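Two-component system sensor histidine kinase (Bacteroides thetaiotaomicron, PDB 3OTT) probably senses saccharides through its extracellular propeller and beta-sandwich domains and passes the signal on as a histidine kinase linked to transcriptional control. Local coordinates at residues H54-E59 / S649-D654; T639-Y642 / L647-P650; L562-V567 / I571-T576. One frame throughout, in Å; residues are numbered along the deposited sequence.

In the fold
The extracellular part of this receptor consists of two seven-bladed beta-propellers followed by a beta-sandwich domain. Contacts 1 and 2 lie close together, their centres about 11 Å apart, and share Ser-649 and Pro-650: contact 2 pairs the hairpin strands 637-643 and 646-648 of the sandwich, and the loop leaving that hairpin meets the first propeller in contact 1. Contact 3 belongs to the second propeller, in the blade starting with strand 561-567, its centre about 57 Å from that of contact 1 and about 51 Å from that of contact 2. In sequence come 54-59, contact 3, contact 2, then 649-654. Contact 1 thus closes a loop through both propellers, bringing the sandwich back against the first.

Contact 1 of 3, residues H54-E59 / S649-D654; sequences HFTYGE and SPRTRD
Arg-651 reaches the loop 54-59 with CG anti to its backbone N (chi1 -166°) and a bend at chi3 (54°), which turns the guanidinium toward the backbone of His-54 and Phe-55. Thr-56 keeps OG1 beside its own backbone N, anti to the carbonyl carbon, and there it meets the arginine at the guanidinium edge. Arg-651 NH1 donates to Thr-56 OG1 over 2.7 Å; the hydroxyl lies near the guanidinium plane, but the bond is bent, with 131° at the hydrogen. Over one face runs the peptide between His-54 and Phe-55, with His-54 C 3.6 Å above the plane of the Arg-651 guanidinium and Phe-55 N also over its centre. Water 1 sits at another part of the edge, in the guanidinium plane, accepting from Arg-651 NE at 2.6 Å and lying 3.0 Å from His-54 ND1. His-54 NE2 bonds to Ser-45 OG. Bond, overlying peptide and water together would fix how the guanidinium is turned. The contact joins two domains: 54-59 follows strand 51-53, the last strand of a first-propeller blade, and leads to the next blade at 67-71, whereas 649-654 leaves the sandwich strand 646-648, with Arg-651 N also bonded to Asp-92 between strands 84-88 and 93-94.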
loop_
_atom_site.group_PDB
_atom_site.type_symbol
_atom_site.label_atom_id
_atom_site.label_comp_id
_atom_site.label_asym_id
_atom_site.label_seq_id
_atom_site.Cartn_x
_atom_site.Cartn_y
_atom_site.Cartn_z
ATOM N N HIS B 54 23.416 7.950 26.729
ATOM C CA HIS B 54 23.408 6.469 26.795
ATOM C C HIS B 54 24.793 5.851 26.727
ATOM O O HIS B 54 25.009 4.896 26.043
ATOM C CB HIS B 54 22.484 5.918 25.731
ATOM C CG HIS B 54 21.071 6.366 25.916
ATOM N ND1 HIS B 54 20.154 5.637 26.659
ATOM C CD2 HIS B 54 20.435 7.492 25.544
ATOM C CE1 HIS B 54 19.003 6.282 26.688
ATOM N NE2 HIS B 54 19.146 7.414 26.032
ATOM N N PHE B 55 25.730 6.449 27.446
ATOM C CA PHE B 55 27.112 6.025 27.460
ATOM C C PHE B 55 27.680 6.380 28.825
ATOM O O PHE B 55 27.116 7.217 29.532
ATOM C CB PHE B 55 27.902 6.702 26.324
ATOM C CG PHE B 55 27.895 8.194 26.367
ATOM C CD1 PHE B 55 28.785 8.895 27.176
ATOM C CD2 PHE B 55 27.019 8.899 25.595
ATOM C CE1 PHE B 55 28.796 10.305 27.183
ATOM C CE2 PHE B 55 26.981 10.302 25.602
ATOM C CZ PHE B 55 27.871 11.006 26.406
ATOM N N THR B 56 28.803 5.763 29.184
ATOM C CA THR B 56 29.486 6.068 30.440
ATOM C C THR B 56 30.882 6.587 30.120
ATOM O O THR B 56 31.579 6.032 29.248
ATOM C CB THR B 56 29.507 4.788 31.358
ATOM O OG1 THR B 56 28.153 4.363 31.590
ATOM C CG2 THR B 56 30.241 4.999 32.727
ATOM N N TYR B 57 31.271 7.658 30.812
ATOM C CA TYR B 57 32.575 8.260 30.670
ATOM C C TYR B 57 33.710 7.231 30.756
ATOM O O TYR B 57 33.708 6.396 31.651
ATOM C CB TYR B 57 32.751 9.394 31.684
ATOM C CG TYR B 57 34.041 10.175 31.504
ATOM C CD1 TYR B 57 35.183 9.867 32.277
ATOM C CD2 TYR B 57 34.127 11.226 30.568
ATOM C CE1 TYR B 57 36.367 10.581 32.122
ATOM C CE2 TYR B 57 35.308 11.953 30.399
ATOM C CZ TYR B 57 36.429 11.624 31.177
ATOM O OH TYR B 57 37.619 12.326 31.017
ATOM N N GLY B 58 34.644 7.270 29.794
ATOM C CA GLY B 58 35.765 6.340 29.788
ATOM C C GLY B 58 35.521 4.985 29.111
ATOM O O GLY B 58 36.477 4.280 28.727
ATOM N N GLU B 59 34.257 4.583 28.971
ATOM C CA GLU B 59 33.966 3.303 28.339
ATOM C C GLU B 59 34.072 3.425 26.809
ATOM O O GLU B 59 34.068 4.524 26.265
ATOM C CB GLU B 59 32.572 2.837 28.714
ATOM C CG GLU B 59 32.362 2.532 30.217
ATOM C CD GLU B 59 31.055 1.766 30.481
ATOM O OE1 GLU B 59 30.229 1.532 29.544
ATOM O OE2 GLU B 59 30.844 1.388 31.650
ATOM N N SER B 649 19.091 2.390 34.779
ATOM C CA SER B 649 18.632 1.654 33.582
ATOM C C SER B 649 19.381 0.357 33.482
ATOM O O SER B 649 20.394 0.183 34.152
ATOM C CB SER B 649 18.873 2.490 32.289
ATOM O OG SER B 649 20.286 2.705 32.131
ATOM N N PRO B 650 18.905 -0.558 32.622
ATOM C CA PRO B 650 19.626 -1.830 32.537
ATOM C C PRO B 650 21.105 -1.601 32.202
ATOM O O PRO B 650 21.941 -2.377 32.570
ATOM C CB PRO B 650 18.900 -2.569 31.404
ATOM C CG PRO B 650 17.532 -2.012 31.367
ATOM C CD PRO B 650 17.684 -0.543 31.783
ATOM N N ARG B 651 21.420 -0.494 31.539
ATOM C CA ARG B 651 22.815 -0.258 31.160
ATOM C C ARG B 651 23.735 -0.113 32.388
ATOM O O ARG B 651 24.916 -0.416 32.325
ATOM C CB ARG B 651 22.890 1.010 30.291
ATOM C CG ARG B 651 24.188 1.180 29.570
ATOM C CD ARG B 651 24.128 2.423 28.704
ATOM N NE ARG B 651 23.740 3.629 29.427
ATOM C CZ ARG B 651 24.580 4.409 30.118
ATOM N NH1 ARG B 651 25.871 4.130 30.194
ATOM N NH2 ARG B 651 24.113 5.487 30.741
ATOM N N THR B 652 23.195 0.414 33.481
ATOM C CA THR B 652 24.013 0.676 34.666
ATOM C C THR B 652 23.640 -0.182 35.864
ATOM O O THR B 652 24.378 -0.170 36.825
ATOM C CB THR B 652 23.979 2.182 35.117
ATOM O OG1 THR B 652 22.653 2.530 35.519
ATOM C CG2 THR B 652 24.404 3.111 34.017
ATOM N N ARG B 653 22.497 -0.882 35.841
ATOM C CA ARG B 653 22.107 -1.804 36.962
ATOM C C ARG B 653 21.561 -3.181 36.503
ATOM O O ARG B 653 20.838 -3.289 35.503
ATOM C CB ARG B 653 21.054 -1.188 37.902
ATOM C CG ARG B 653 21.218 0.288 38.273
ATOM C CD ARG B 653 21.628 0.541 39.737
ATOM N NE ARG B 653 21.187 -0.498 40.661
ATOM C CZ ARG B 653 21.255 -0.411 41.990
ATOM N NH1 ARG B 653 21.700 0.709 42.558
ATOM N NH2 ARG B 653 20.873 -1.449 42.760
ATOM N N ASP B 654 21.915 -4.211 37.263
ATOM C CA ASP B 654 21.343 -5.565 37.166
ATOM C C ASP B 654 19.836 -5.663 37.394
ATOM O O ASP B 654 19.160 -6.520 36.816
ATOM C CB ASP B 654 21.986 -6.458 38.258
ATOM C CG ASP B 654 23.406 -6.802 37.941
ATOM O OD1 ASP B 654 23.953 -6.164 37.000
ATOM O OD2 ASP B 654 23.974 -7.710 38.606
HETATM O O HOH W 1 21.228 3.941 28.827
#

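Contact 2 of 3, residues T639-Y642 / L647-P650; sequences TALY and LVSP
This is the edge hairpin of the beta-sandwich domain, strand 637-643 returning as 646-648 through a tight connection. A single direct backbone bond crosses between the two segments, Val-648 N to Leu-641 O at 2.8 Å and nearly straight (169°). On the other side of that residue pair a water stands in for the second bond: it accepts from Leu-641 N at 2.8 Å and donates to Val-648 O at 2.6 Å; the strands are already parting there, and the water spans the gap. Nearer the turn, Tyr-642 and Leu-647 form a non-hydrogen-bonded antiparallel pair. Leu-647 CB makes an off-centre CH-pi contact, 4.1 Å from the centroid of the Tyr-642 ring, and Leu-647 CG, anti to the backbone N (chi1 173°), leads CD2 over the ring toward the rim and on to Ala-640 CB at 3.6 Å. Leu-641 and Val-648 pack on the other face, CG to CG2. Beyond the hairpin the Tyr-642 hydroxyl bonds to Glu-677 and its ring takes a cation-pi contact from Arg-711. With an alanine here in place of the tyrosine, Leu-647 would probably lose the ring it packs on, and Glu-677 and Arg-711 their hydroxyl and aromatic partners. With 674-679 and 711-714 alongside, the hairpin forms one sheet of a beta-sandwich consistent with the E-set (immunoglobulin-like) fold expected of a Y_Y_Y domain.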
loop_
_atom_site.group_PDB
_atom_site.type_symbol
_atom_site.label_atom_id
_atom_site.label_comp_id
_atom_site.label_asym_id
_atom_site.label_seq_id
_atom_site.Cartn_x
_atom_site.Cartn_y
_atom_site.Cartn_z
ATOM N N THR B 639 10.188 7.757 30.257
ATOM C CA THR B 639 11.476 7.865 29.564
ATOM C C THR B 639 12.636 7.838 30.534
ATOM O O THR B 639 13.820 7.792 30.115
ATOM C CB THR B 639 11.530 9.150 28.659
ATOM O OG1 THR B 639 11.214 10.294 29.442
ATOM C CG2 THR B 639 10.432 9.104 27.601
ATOM N N ALA B 640 12.328 7.865 31.838
ATOM C CA ALA B 640 13.396 7.725 32.850
ATOM C C ALA B 640 12.904 7.264 34.215
ATOM O O ALA B 640 11.875 7.684 34.694
ATOM C CB ALA B 640 14.146 9.027 32.991
ATOM N N LEU B 641 13.694 6.411 34.862
ATOM C CA LEU B 641 13.408 6.013 36.222
ATOM C C LEU B 641 14.579 6.443 37.120
ATOM O O LEU B 641 15.723 6.147 36.811
ATOM C CB LEU B 641 13.239 4.487 36.297
ATOM C CG LEU B 641 13.086 3.857 37.702
ATOM C CD1 LEU B 641 11.807 4.317 38.365
ATOM C CD2 LEU B 641 13.079 2.368 37.613
ATOM N N TYR B 642 14.286 7.152 38.214
ATOM C CA TYR B 642 15.270 7.481 39.230
ATOM C C TYR B 642 14.942 6.772 40.534
ATOM O O TYR B 642 13.755 6.657 40.937
ATOM C CB TYR B 642 15.278 8.981 39.511
ATOM C CG TYR B 642 15.674 9.877 38.356
ATOM C CD1 TYR B 642 14.778 10.106 37.316
ATOM C CD2 TYR B 642 16.913 10.513 38.324
ATOM C CE1 TYR B 642 15.110 10.931 36.238
ATOM C CE2 TYR B 642 17.275 11.392 37.235
ATOM C CZ TYR B 642 16.333 11.569 36.205
ATOM O OH TYR B 642 16.546 12.350 35.120
ATOM N N LEU B 647 19.612 8.428 38.127
ATOM C CA LEU B 647 18.934 7.851 36.957
ATOM C C LEU B 647 19.375 6.369 36.815
ATOM O O LEU B 647 20.567 6.062 36.907
ATOM C CB LEU B 647 19.253 8.698 35.753
ATOM C CG LEU B 647 18.888 8.395 34.300
ATOM C CD1 LEU B 647 19.649 7.234 33.771
ATOM C CD2 LEU B 647 17.434 8.198 34.199
ATOM N N VAL B 648 18.433 5.446 36.663
ATOM C CA VAL B 648 18.815 4.015 36.594
ATOM C C VAL B 648 18.279 3.278 35.347
ATOM O O VAL B 648 17.125 3.488 34.929
ATOM C CB VAL B 648 18.408 3.204 37.862
ATOM C CG1 VAL B 648 19.309 3.591 39.088
ATOM C CG2 VAL B 648 16.909 3.362 38.176
ATOM N N SER B 649 19.091 2.390 34.779
ATOM C CA SER B 649 18.632 1.654 33.582
ATOM C C SER B 649 19.381 0.357 33.482
ATOM O O SER B 649 20.394 0.183 34.152
ATOM C CB SER B 649 18.873 2.490 32.289
ATOM O OG SER B 649 20.286 2.705 32.131
ATOM N N PRO B 650 18.905 -0.558 32.622
ATOM C CA PRO B 650 19.626 -1.830 32.537
ATOM C C PRO B 650 21.105 -1.601 32.202
ATOM O O PRO B 650 21.941 -2.377 32.570
ATOM C CB PRO B 650 18.900 -2.569 31.404
ATOM C CG PRO B 650 17.532 -2.012 31.367
ATOM C CD PRO B 650 17.684 -0.543 31.783
HETATM O O HOH W 2 15.658 4.977 33.382
#

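Contact 3 of 3, residues L562-V567 / I571-T576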
loop_
_atom_site.group_PDB
_atom_site.type_symbol
_atom_site.label_atom_id
_atom_site.label_comp_id
_atom_site.label_asym_id
_atom_site.label_seq_id
_atom_site.Cartn_x
_atom_site.Cartn_y
_atom_site.Cartn_z
ATOM N N LEU B 562 -18.968 23.349 -2.712
ATOM C CA LEU B 562 -18.791 21.887 -2.703
ATOM C C LEU B 562 -19.478 21.218 -1.478
ATOM O O LEU B 562 -20.059 20.144 -1.605
ATOM C CB LEU B 562 -17.304 21.483 -2.824
ATOM C CG LEU B 562 -16.351 21.862 -3.998
ATOM C CD1 LEU B 562 -14.897 21.242 -3.807
ATOM C CD2 LEU B 562 -16.893 21.546 -5.436
ATOM N N SER B 563 -19.422 21.884 -0.322
ATOM C CA SER B 563 -19.954 21.400 0.910
ATOM C C SER B 563 -20.184 22.572 1.863
ATOM O O SER B 563 -19.462 23.579 1.808
ATOM C CB SER B 563 -18.982 20.408 1.564
ATOM O OG SER B 563 -19.652 19.699 2.621
ATOM N N MET B 564 -21.178 22.454 2.736
ATOM C CA MET B 564 -21.443 23.503 3.766
ATOM C C MET B 564 -21.786 22.806 5.063
ATOM O O MET B 564 -22.573 21.854 5.047
ATOM C CB MET B 564 -22.673 24.332 3.405
ATOM C CG MET B 564 -22.490 25.302 2.253
ATOM S SD MET B 564 -24.015 26.142 1.774
ATOM C CE MET B 564 -24.405 27.081 3.197
ATOM N N THR B 565 -21.253 23.268 6.190
ATOM C CA THR B 565 -21.692 22.674 7.431
ATOM C C THR B 565 -21.752 23.673 8.592
ATOM O O THR B 565 -20.988 24.658 8.591
ATOM C CB THR B 565 -20.840 21.408 7.767
ATOM O OG1 THR B 565 -21.649 20.499 8.486
ATOM C CG2 THR B 565 -19.575 21.721 8.564
ATOM N N CYS B 566 -22.622 23.416 9.578
ATOM C CA CYS B 566 -22.712 24.287 10.783
ATOM C C CYS B 566 -21.606 23.916 11.740
ATOM O O CYS B 566 -21.418 22.742 12.042
ATOM C CB CYS B 566 -24.020 24.141 11.563
ATOM S SG CYS B 566 -25.424 24.609 10.605
ATOM N N VAL B 567 -20.898 24.928 12.212
ATOM C CA VAL B 567 -19.856 24.775 13.217
ATOM C C VAL B 567 -20.155 25.805 14.326
ATOM O O VAL B 567 -19.744 26.947 14.222
ATOM C CB VAL B 567 -18.461 25.002 12.583
ATOM C CG1 VAL B 567 -17.389 24.985 13.623
ATOM C CG2 VAL B 567 -18.149 23.899 11.498
ATOM N N ILE B 571 -21.216 29.125 9.887
ATOM C CA ILE B 571 -21.254 28.101 8.878
ATOM C C ILE B 571 -19.971 27.982 8.028
ATOM O O ILE B 571 -19.443 28.980 7.531
ATOM C CB ILE B 571 -22.546 28.166 8.021
ATOM C CG1 ILE B 571 -22.333 27.295 6.788
ATOM C CG2 ILE B 571 -22.819 29.554 7.567
ATOM C CD1 ILE B 571 -23.609 26.970 6.049
ATOM N N TRP B 572 -19.463 26.751 7.862
ATOM C CA TRP B 572 -18.261 26.529 7.030
ATOM C C TRP B 572 -18.672 26.141 5.637
ATOM O O TRP B 572 -19.493 25.283 5.471
ATOM C CB TRP B 572 -17.335 25.436 7.604
ATOM C CG TRP B 572 -16.599 25.861 8.871
ATOM C CD1 TRP B 572 -17.049 26.761 9.828
ATOM C CD2 TRP B 572 -15.321 25.392 9.330
ATOM N NE1 TRP B 572 -16.096 26.892 10.831
ATOM C CE2 TRP B 572 -15.044 26.053 10.561
ATOM C CE3 TRP B 572 -14.401 24.460 8.847
ATOM C CZ2 TRP B 572 -13.868 25.842 11.281
ATOM C CZ3 TRP B 572 -13.203 24.242 9.583
ATOM C CH2 TRP B 572 -12.965 24.930 10.785
ATOM N N VAL B 573 -18.040 26.757 4.645
ATOM C CA VAL B 573 -18.419 26.598 3.246
ATOM C C VAL B 573 -17.177 26.307 2.428
ATOM O O VAL B 573 -16.286 27.158 2.288
ATOM C CB VAL B 573 -19.134 27.868 2.711
ATOM C CG1 VAL B 573 -19.730 27.613 1.292
ATOM C CG2 VAL B 573 -20.243 28.254 3.619
ATOM N N SER B 574 -17.111 25.090 1.915
ATOM C CA SER B 574 -16.008 24.643 1.091
ATOM C C SER B 574 -16.376 24.861 -0.373
ATOM O O SER B 574 -17.478 24.507 -0.787
ATOM C CB SER B 574 -15.772 23.174 1.347
ATOM O OG SER B 574 -14.722 22.751 0.528
ATOM N N THR B 575 -15.492 25.509 -1.123
ATOM C CA THR B 575 -15.748 25.833 -2.504
ATOM C C THR B 575 -14.501 25.453 -3.305
ATOM O O THR B 575 -13.439 25.174 -2.744
ATOM C CB THR B 575 -15.871 27.359 -2.764
ATOM O OG1 THR B 575 -14.577 27.973 -2.574
ATOM C CG2 THR B 575 -16.896 28.039 -1.876
ATOM N N THR B 576 -14.648 25.537 -4.620
ATOM C CA THR B 576 -13.580 25.377 -5.581
ATOM C C THR B 576 -12.404 26.318 -5.341
ATOM O O THR B 576 -11.263 25.991 -5.665
ATOM C CB THR B 576 -14.138 25.698 -6.977
ATOM O OG1 THR B 576 -15.051 24.661 -7.339
ATOM C CG2 THR B 576 -12.997 25.783 -8.023
#
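Ser-574 O is gripped by two successive amides, Leu-562 N at 2.7 Å and Ser-563 N at a longer 3.3 Å, both donors tilted from the carbonyl plane. Two residues facing one is a classic beta bulge, and it opens an otherwise regular antiparallel pairing. Ser-563 O answers by accepting from Ser-574 N at 2.8 Å. Further toward the turn, Thr-565 and Trp-572 exchange both bonds of a hydrogen-bonded pair: Thr-565 N to Trp-572 O at 2.8 Å, lying in the carbonyl plane, and Trp-572 N to Thr-565 O at 2.7 Å. The two strands run at 163° to one another. Trp-572 carries its CG beside the backbone N (chi1 -71°), on the turn side, which brings one face of the indole against Val-567. Val-567 CG2 sits 3.5 Å from the centroid of the five-membered ring of Trp-572, only 11° off the normal, a CH-pi contact over the face, while CB and CG1 lie against NE1. Met-564 and Val-573 lie side by side on the other face, pointing the same way, with CG to CG1 at 3.7 Å. The face of Ser-563, Thr-565 and Ser-574 packs on Leu-602 of strand 601-605; Met-564 packs on Tyr-521 and Ile-571 on Leu-523, both of strand 519-524. Ser-574 OG is bonded to Phe-599 O. The hairpin supplies the two inner strands of a four-stranded antiparallel beta-propeller blade, packed between strands 519-524 and 601-605 of the blades next to it, here in the second propeller.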